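Local coordinates for haloacid dehalogenase-like hydrolase (Bacteroides thetaiotaomicron, PDB 2RB5), which probably acts as a magnesium-dependent phosphatase of the haloacid dehalogenase superfamily, at residues D186-G191 with G213-M218; F7-T12 with I39-G44. All coordinates share one frame; numbering follows the deposited sequence.

Contact 1 (D186-G191 with G213-M218); sequences DTKQKG and GNDISM. With WO6 (trioxido(oxo)tungsten), chain C.
K188 reaches across to D215, a residue of the magnesium site, in the active site of a HAD-fold hydrolase, its NZ forming a salt bridge of 2.7 Å with D215 OD1 and meeting that oxygen nearly along its C-O axis. The same ammonium gives hydrogen bonds to A42 O and to O4 of the bound tungstate, and N214 points its amide at this tungstate oxygen too: ND2 lies 3.0 Å from O4 with an almost straight N-H (168°). Tungstate resembles phosphate, so a lysine and an asparagine side by side are consistent with a site made to hold a phosphoryl group. N214 ND2 is also bonded to N69, which helps fix the turn of the amide, while D215 OD2 accepts from the backbone nitrogens of D211 and G212.

Behind these polar ends, the lysine chain is extended all the way beyond CG (chi2 179°), and this gives it the length to carry its charge from the first turn of helix 188-199 to the anion. M218 lies alongside the aliphatic stem of K188, its SD 3.9 Å from both CB and CD of the lysine, a flexible thioether suited to that stem. With an alanine in place of K188, D215 OD1 and tungstate O4 would probably lose their shared positive partner, and a gap is likely beside M218 SD and CE where the CD methylene lay. One water joins K188 N to N214 O, and another joins Q189 OE1 to S217 O.

Farther out, T187 is the N-cap of helix 188-199. Its OG1, held between backbone N and carbonyl carbon (chi1 72°), accepts a weak capping bond from Q189 N. The small hydroxyl of S217 comes to the same atom from the other segment, in a hydrogen bond of 3.1 Å between S217 OG and T187 OG1.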
ATOM      1  N   ASP A 186       0.342  12.535  -0.121  1.00  7.49           N
ATOM      2  CA  ASP A 186      -0.415  11.296   0.066  1.00  7.70           C
ATOM      3  C   ASP A 186       0.488  10.082   0.067  1.00  7.55           C
ATOM      4  O   ASP A 186       0.885   9.533  -0.963  1.00  9.48           O
ATOM      5  CB  ASP A 186      -1.514  11.210  -0.963  1.00  7.88           C
ATOM      6  CG  ASP A 186      -2.513  12.304  -0.762  1.00  8.07           C
ATOM      7  OD1 ASP A 186      -2.791  12.688   0.402  1.00  8.95           O
ATOM      8  OD2 ASP A 186      -3.033  12.793  -1.790  1.00  9.25           O
ATOM      9  N   THR A 187       0.932   9.715   1.265  1.00  8.80           N
ATOM     10  CA  THR A 187       1.702   8.536   1.583  1.00  8.72           C
ATOM     11  C   THR A 187       1.004   7.810   2.739  1.00  7.83           C
ATOM     12  O   THR A 187       0.048   8.334   3.309  1.00  7.98           O
ATOM     13  CB  THR A 187       3.156   8.830   2.014  1.00 14.80           C
ATOM     14  OG1 THR A 187       3.102   9.401   3.303  1.00 20.58           O
ATOM     15  CG2 THR A 187       3.779   9.836   1.040  1.00 19.53           C
ATOM     16  N   LYS A 188       1.502   6.657   3.095  1.00  8.31           N
ATOM     17  CA  LYS A 188       0.830   5.939   4.207  1.00  7.77           C
ATOM     18  C   LYS A 188       0.898   6.728   5.500  1.00  7.43           C
ATOM     19  O   LYS A 188       0.043   6.523   6.363  1.00  8.32           O
ATOM     20  CB  LYS A 188       1.416   4.550   4.368  1.00  7.97           C
ATOM     21  CG  LYS A 188       1.139   3.633   3.173  1.00  8.32           C
ATOM     22  CD  LYS A 188       1.752   2.264   3.334  1.00  7.90           C
ATOM     23  CE  LYS A 188       1.651   1.481   2.060  1.00  8.10           C
ATOM     24  NZ  LYS A 188       2.061   0.059   2.230  1.00  7.89           N
ATOM     25  N   GLN A 189       1.850   7.631   5.677  1.00  7.60           N
ATOM     26  CA  GLN A 189       1.888   8.539   6.844  1.00  8.00           C
ATOM     27  C   GLN A 189       0.606   9.377   6.915  1.00  7.38           C
ATOM     28  O   GLN A 189       0.042   9.542   8.017  1.00  7.40           O
ATOM     29  CB  GLN A 189       3.125   9.413   6.768  1.00 10.25           C
ATOM     30  CG  GLN A 189       3.128  10.717   7.586  1.00 10.47           C
ATOM     31  CD  GLN A 189       4.441  11.424   7.510  1.00 14.45           C
ATOM     32  OE1 GLN A 189       5.404  10.895   6.942  1.00 16.33           O
ATOM     33  NE2 GLN A 189       4.514  12.595   8.129  1.00 19.90           N
ATOM     34  N   LYS A 190       0.168   9.946   5.784  1.00  7.66           N
ATOM     35  CA  LYS A 190      -1.098  10.679   5.723  1.00  7.61           C
ATOM     36  C   LYS A 190      -2.262   9.787   6.135  1.00  6.64           C
ATOM     37  O   LYS A 190      -3.163  10.189   6.849  1.00  6.93           O
ATOM     38  CB  LYS A 190      -1.302  11.243   4.299  1.00  8.13           C
ATOM     39  CG  LYS A 190      -2.650  11.838   4.020  1.00  8.07           C
ATOM     40  CD  LYS A 190      -3.003  13.025   4.881  1.00  7.75           C
ATOM     41  CE  LYS A 190      -4.170  13.807   4.270  1.00  7.61           C
ATOM     42  NZ  LYS A 190      -4.650  14.915   5.151  1.00  7.86           N
ATOM     43  N   GLY A 191      -2.236   8.539   5.648  1.00  6.91           N
ATOM     44  CA  GLY A 191      -3.278   7.598   6.017  1.00  7.47           C
ATOM     45  C   GLY A 191      -3.338   7.354   7.521  1.00  6.33           C
ATOM     46  O   GLY A 191      -4.425   7.340   8.088  1.00  6.71           O
ATOM     47  N   GLY A 213       9.659   0.037   0.148  1.00  9.84           N
ATOM     48  CA  GLY A 213       9.994   1.444   0.117  1.00 10.17           C
ATOM     49  C   GLY A 213       8.804   2.348   0.367  1.00  9.54           C
ATOM     50  O   GLY A 213       8.976   3.439   0.988  1.00  9.93           O
ATOM     51  N   ASN A 214       7.613   1.955  -0.036  1.00  8.69           N
ATOM     52  CA  ASN A 214       6.397   2.739   0.211  1.00  9.07           C
ATOM     53  C   ASN A 214       5.896   2.653   1.648  1.00  8.45           C
ATOM     54  O   ASN A 214       4.917   3.298   1.964  1.00  8.91           O
ATOM     55  CB  ASN A 214       5.277   2.404  -0.790  1.00  9.90           C
ATOM     56  CG  ASN A 214       4.631   1.064  -0.555  1.00  9.25           C
ATOM     57  OD1 ASN A 214       5.283   0.122  -0.050  1.00 10.25           O
ATOM     58  ND2 ASN A 214       3.344   0.946  -0.943  1.00  9.80           N
ATOM     59  N   ASP A 215       6.628   1.902   2.504  1.00  7.71           N
ATOM     60  CA  ASP A 215       6.348   1.844   3.929  1.00  7.64           C
ATOM     61  C   ASP A 215       7.276   2.751   4.739  1.00  7.57           C
ATOM     62  O   ASP A 215       7.043   2.927   5.931  1.00  7.59           O
ATOM     63  CB  ASP A 215       6.498   0.410   4.446  1.00  7.86           C
ATOM     64  CG  ASP A 215       5.511  -0.516   3.757  1.00  7.38           C
ATOM     65  OD1 ASP A 215       4.337  -0.100   3.626  1.00  8.78           O
ATOM     66  OD2 ASP A 215       5.950  -1.639   3.393  1.00  7.83           O
ATOM     67  N   ILE A 216       8.345   3.263   4.137  1.00  8.30           N
ATOM     68  CA  ILE A 216       9.328   3.987   4.929  1.00  8.21           C
ATOM     69  C   ILE A 216       8.722   5.173   5.663  1.00  7.65           C
ATOM     70  O   ILE A 216       9.006   5.386   6.821  1.00  8.13           O
ATOM     71  CB  ILE A 216      10.532   4.365   4.028  1.00  9.50           C
ATOM     72  CG1 ILE A 216      11.390   3.129   3.745  1.00 10.68           C
ATOM     73  CG2 ILE A 216      11.335   5.502   4.680  1.00 11.28           C
ATOM     74  CD1 ILE A 216      12.488   3.299   2.738  1.00 12.57           C
ATOM     75  N   SER A 217       7.839   5.933   4.989  1.00  8.39           N
ATOM     76  CA  SER A 217       7.300   7.122   5.707  1.00  8.53           C
ATOM     77  C   SER A 217       6.473   6.657   6.903  1.00  7.59           C
ATOM     78  O   SER A 217       6.523   7.336   7.928  1.00  7.97           O
ATOM     79  CB  SER A 217       6.571   8.086   4.817  1.00  9.68           C
ATOM     80  OG  SER A 217       5.429   7.496   4.230  1.00 11.01           O
ATOM     81  N   MET A 218       5.688   5.586   6.807  1.00  7.23           N
ATOM     82  CA  MET A 218       4.893   5.182   7.947  1.00  7.26           C
ATOM     83  C   MET A 218       5.735   4.474   8.999  1.00  6.63           C
ATOM     84  O   MET A 218       5.348   4.468  10.200  1.00  7.51           O
ATOM     85  CB  MET A 218       3.665   4.357   7.582  1.00  7.30           C
ATOM     86  CG  MET A 218       3.893   2.944   7.124  1.00  7.65           C
ATOM     87  SD  MET A 218       2.318   2.035   7.199  1.00  7.25           S
ATOM     88  CE  MET A 218       2.845   0.397   6.738  1.00  9.01           C
TER
HETATM   89  W   WO6 C 801       1.625  -3.144  -0.073  1.00 10.28           W
HETATM   90  O1  WO6 C 801       1.010  -3.395  -1.766  1.00 11.43           O
HETATM   91  O2  WO6 C 801       3.092  -4.072  -0.105  1.00  8.37           O
HETATM   92  O3  WO6 C 801       0.264  -3.838   0.627  1.00  9.42           O
HETATM   93  O4  WO6 C 801       1.711  -1.478  -0.276  1.00  9.18           O
HETATM   94  O   HOH W   1       3.117   5.216   0.865  1.00 18.72           O
HETATM   95  O   HOH W   2       7.580   9.908   7.923  1.00 13.70           O

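Contact 2 (F7-T12 with I39-G44); sequences FDIDGT and IFIATG. With MG (magnesium ion), chain B; WO6 (trioxido(oxo)tungsten), chain C.
This is a parallel beta pairing that runs into an active-site loop: F7 bridges I41 where strand 4-7 lies beside strand 38-42 in the central sheet of the HAD fold. F7 N donates to F40 O at 2.9 Å, and A42 N to F7 O at 2.8 Å. F7 CE1 meets I39 CG2 at 4.0 Å, and D8 CA makes a CA-H...O contact with A42 O.

Past the strand ends the carboxylate of D8, with CG anti to the backbone N (chi1 176°), is shared: OD1 binds the magnesium ion at 2.1 Å, and OD2 lies 2.3 Å from the tungsten. D10 adds its carbonyl oxygen, as expected of a DxDx(T/V) loop, and D211, tungstate O2 and two waters complete the coordination. T12 OG1 donates to the anti lone pair of D8 OD1. Tungstate O3 is gripped by I9 N, D10 N and T43 OG1, while G44 N points almost straight at O4 (170°). I9 CD1 lies 3.8 Å from I41 CG2 and also against T43, a branched apolar chain packing the loop onto the strand end.

Around the pairing, F7 stacks on F209 and touches helices 23-34 and 250-258, while I41 and A42 pack against strand 64-67.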
ATOM      1  N   PHE A   7      -0.819  -2.264   9.088  1.00  5.76           N
ATOM      2  CA  PHE A   7      -0.148  -3.329   8.362  1.00  6.18           C
ATOM      3  C   PHE A   7      -0.176  -3.099   6.860  1.00  6.05           C
ATOM      4  O   PHE A   7      -1.241  -3.055   6.251  1.00  6.37           O
ATOM      5  CB  PHE A   7      -0.826  -4.675   8.596  1.00  6.32           C
ATOM      6  CG  PHE A   7      -0.748  -5.175  10.013  1.00  6.38           C
ATOM      7  CD1 PHE A   7      -1.808  -4.999  10.896  1.00  6.88           C
ATOM      8  CD2 PHE A   7       0.375  -5.845  10.476  1.00  6.62           C
ATOM      9  CE1 PHE A   7      -1.729  -5.452  12.197  1.00  7.22           C
ATOM     10  CE2 PHE A   7       0.446  -6.296  11.774  1.00  7.37           C
ATOM     11  CZ  PHE A   7      -0.598  -6.099  12.642  1.00  7.46           C
ATOM     12  N   ASP A   8       1.020  -3.044   6.251  1.00  6.20           N
ATOM     13  CA  ASP A   8       1.122  -3.295   4.815  1.00  6.47           C
ATOM     14  C   ASP A   8       0.591  -4.714   4.522  1.00  6.33           C
ATOM     15  O   ASP A   8       0.598  -5.588   5.392  1.00  6.80           O
ATOM     16  CB  ASP A   8       2.576  -3.137   4.421  1.00  7.03           C
ATOM     17  CG  ASP A   8       2.854  -3.466   2.975  1.00  7.65           C
ATOM     18  OD1 ASP A   8       3.722  -4.323   2.721  1.00  7.71           O
ATOM     19  OD2 ASP A   8       2.170  -2.831   2.126  1.00  7.92           O
ATOM     20  N   ILE A   9       0.173  -4.921   3.267  1.00  6.57           N
ATOM     21  CA  ILE A   9      -0.274  -6.253   2.860  1.00  7.03           C
ATOM     22  C   ILE A   9       0.879  -7.064   2.281  1.00  7.33           C
ATOM     23  O   ILE A   9       1.350  -8.050   2.891  1.00  7.95           O
ATOM     24  CB  ILE A   9      -1.454  -6.235   1.865  1.00  7.02           C
ATOM     25  CG1 ILE A   9      -2.659  -5.465   2.422  1.00  7.00           C
ATOM     26  CG2 ILE A   9      -1.831  -7.656   1.524  1.00  8.77           C
ATOM     27  CD1 ILE A   9      -3.743  -5.228   1.381  1.00  7.54           C
ATOM     28  N   ASP A  10       1.352  -6.727   1.103  1.00  7.77           N
ATOM     29  CA  ASP A  10       2.251  -7.610   0.347  1.00  8.63           C
ATOM     30  C   ASP A  10       3.635  -7.605   0.946  1.00  8.27           C
ATOM     31  O   ASP A  10       4.293  -6.595   1.100  1.00  8.60           O
ATOM     32  CB  ASP A  10       2.290  -7.153  -1.095  1.00 10.33           C
ATOM     33  CG  ASP A  10       0.908  -7.226  -1.704  1.00 10.53           C
ATOM     34  OD1 ASP A  10       0.417  -8.334  -1.951  1.00 13.50           O
ATOM     35  OD2 ASP A  10       0.269  -6.124  -1.871  1.00 11.45           O
ATOM     36  N   GLY A  11       4.076  -8.826   1.340  1.00  8.54           N
ATOM     37  CA  GLY A  11       5.359  -8.977   2.001  1.00  8.62           C
ATOM     38  C   GLY A  11       5.331  -8.739   3.504  1.00  7.96           C
ATOM     39  O   GLY A  11       6.370  -8.878   4.155  1.00  9.22           O
ATOM     40  N   THR A  12       4.186  -8.369   4.043  1.00  7.36           N
ATOM     41  CA  THR A  12       4.004  -8.030   5.454  1.00  7.25           C
ATOM     42  C   THR A  12       2.964  -8.930   6.094  1.00  7.19           C
ATOM     43  O   THR A  12       3.300  -9.671   7.046  1.00  7.67           O
ATOM     44  CB  THR A  12       3.709  -6.521   5.577  1.00  7.25           C
ATOM     45  OG1 THR A  12       4.812  -5.791   5.023  1.00  7.91           O
ATOM     46  CG2 THR A  12       3.528  -6.150   7.036  1.00  7.33           C
ATOM     47  N   ILE A  39      -6.975  -2.547  14.260  1.00  6.76           N
ATOM     48  CA  ILE A  39      -6.162  -3.175  13.210  1.00  6.48           C
ATOM     49  C   ILE A  39      -6.508  -2.555  11.890  1.00  6.51           C
ATOM     50  O   ILE A  39      -7.649  -2.651  11.416  1.00  7.04           O
ATOM     51  CB  ILE A  39      -6.415  -4.703  13.202  1.00  7.44           C
ATOM     52  CG1 ILE A  39      -5.951  -5.344  14.512  1.00  9.29           C
ATOM     53  CG2 ILE A  39      -5.748  -5.359  12.010  1.00  8.70           C
ATOM     54  CD1 ILE A  39      -6.285  -6.784  14.703  1.00  9.92           C
ATOM     55  N   PHE A  40      -5.520  -1.935  11.253  1.00  5.97           N
ATOM     56  CA  PHE A  40      -5.740  -1.201  10.010  1.00  6.15           C
ATOM     57  C   PHE A  40      -4.834  -1.775   8.919  1.00  6.26           C
ATOM     58  O   PHE A  40      -3.677  -2.141   9.153  1.00  7.04           O
ATOM     59  CB  PHE A  40      -5.412   0.279  10.220  1.00  6.46           C
ATOM     60  CG  PHE A  40      -6.289   0.900  11.266  1.00  6.37           C
ATOM     61  CD1 PHE A  40      -5.776   1.269  12.497  1.00  6.64           C
ATOM     62  CD2 PHE A  40      -7.642   1.079  11.023  1.00  7.36           C
ATOM     63  CE1 PHE A  40      -6.633   1.796  13.465  1.00  6.62           C
ATOM     64  CE2 PHE A  40      -8.498   1.584  11.981  1.00  7.32           C
ATOM     65  CZ  PHE A  40      -7.973   1.960  13.199  1.00  7.01           C
ATOM     66  N   ILE A  41      -5.362  -1.779   7.701  1.00  6.09           N
ATOM     67  CA  ILE A  41      -4.580  -2.068   6.497  1.00  6.51           C
ATOM     68  C   ILE A  41      -4.021  -0.758   5.966  1.00  6.23           C
ATOM     69  O   ILE A  41      -4.726   0.255   5.945  1.00  7.11           O
ATOM     70  CB  ILE A  41      -5.499  -2.765   5.474  1.00  7.13           C
ATOM     71  CG1 ILE A  41      -6.025  -4.087   6.046  1.00  7.43           C
ATOM     72  CG2 ILE A  41      -4.834  -2.890   4.127  1.00  8.53           C
ATOM     73  CD1 ILE A  41      -4.957  -5.100   6.382  1.00  9.70           C
ATOM     74  N   ALA A  42      -2.760  -0.781   5.512  1.00  6.61           N
ATOM     75  CA  ALA A  42      -2.115   0.374   4.907  1.00  6.38           C
ATOM     76  C   ALA A  42      -1.393  -0.101   3.675  1.00  6.45           C
ATOM     77  O   ALA A  42      -0.261  -0.625   3.784  1.00  7.10           O
ATOM     78  CB  ALA A  42      -1.221   1.068   5.919  1.00  7.51           C
ATOM     79  N   THR A  43      -2.004   0.071   2.511  1.00  6.69           N
ATOM     80  CA  THR A  43      -1.545  -0.556   1.291  1.00  7.00           C
ATOM     81  C   THR A  43      -1.518   0.411   0.115  1.00  6.67           C
ATOM     82  O   THR A  43      -2.288   1.364   0.029  1.00  6.85           O
ATOM     83  CB  THR A  43      -2.478  -1.773   0.967  1.00  7.17           C
ATOM     84  OG1 THR A  43      -1.993  -2.468  -0.188  1.00  7.68           O
ATOM     85  CG2 THR A  43      -3.903  -1.390   0.682  1.00  7.36           C
ATOM     86  N   GLY A  44      -0.583   0.150  -0.814  1.00  7.46           N
ATOM     87  CA  GLY A  44      -0.586   0.765  -2.091  1.00  7.77           C
ATOM     88  C   GLY A  44      -1.679   0.246  -3.008  1.00  7.62           C
ATOM     89  O   GLY A  44      -1.995   0.901  -3.999  1.00  9.06           O
TER
HETATM   90 MG    MG B 701       4.799  -4.581   0.970  1.00  7.99          MG
HETATM   91  W   WO6 C 801       1.625  -3.144  -0.073  1.00 10.28           W
HETATM   92  O1  WO6 C 801       1.010  -3.395  -1.766  1.00 11.43           O
HETATM   93  O2  WO6 C 801       3.092  -4.072  -0.105  1.00  8.37           O
HETATM   94  O3  WO6 C 801       0.264  -3.838   0.627  1.00  9.42           O
HETATM   95  O4  WO6 C 801       1.711  -1.478  -0.276  1.00  9.18           O
HETATM   96  O   HOH W   3       5.362  -2.555   0.984  1.00  8.66           O
HETATM   97  O   HOH W   4       5.985  -5.088  -0.637  1.00  9.61           O

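In the fold
Contact 2 is wholly buried and belongs to the central sheet, whereas contact 1 is only partly buried, joining helix 188-199 to the turn and helix around 213-221, with two bridging waters. Their chemistry follows: backbone strand bonds and apolar chains that give way to metal and anion ligands in 7-12 with 39-44, side-chain charge, hydroxyls and bridging waters in 186-191 with 213-218. Both end at the same tungstate, contact 2 supplying the metal-binding carboxylate and backbone N-H groups, contact 1 the ammonium and amide. K188 ties them together, its ammonium bringing contact 1 onto A42 O and near the D8 carboxylate of contact 2.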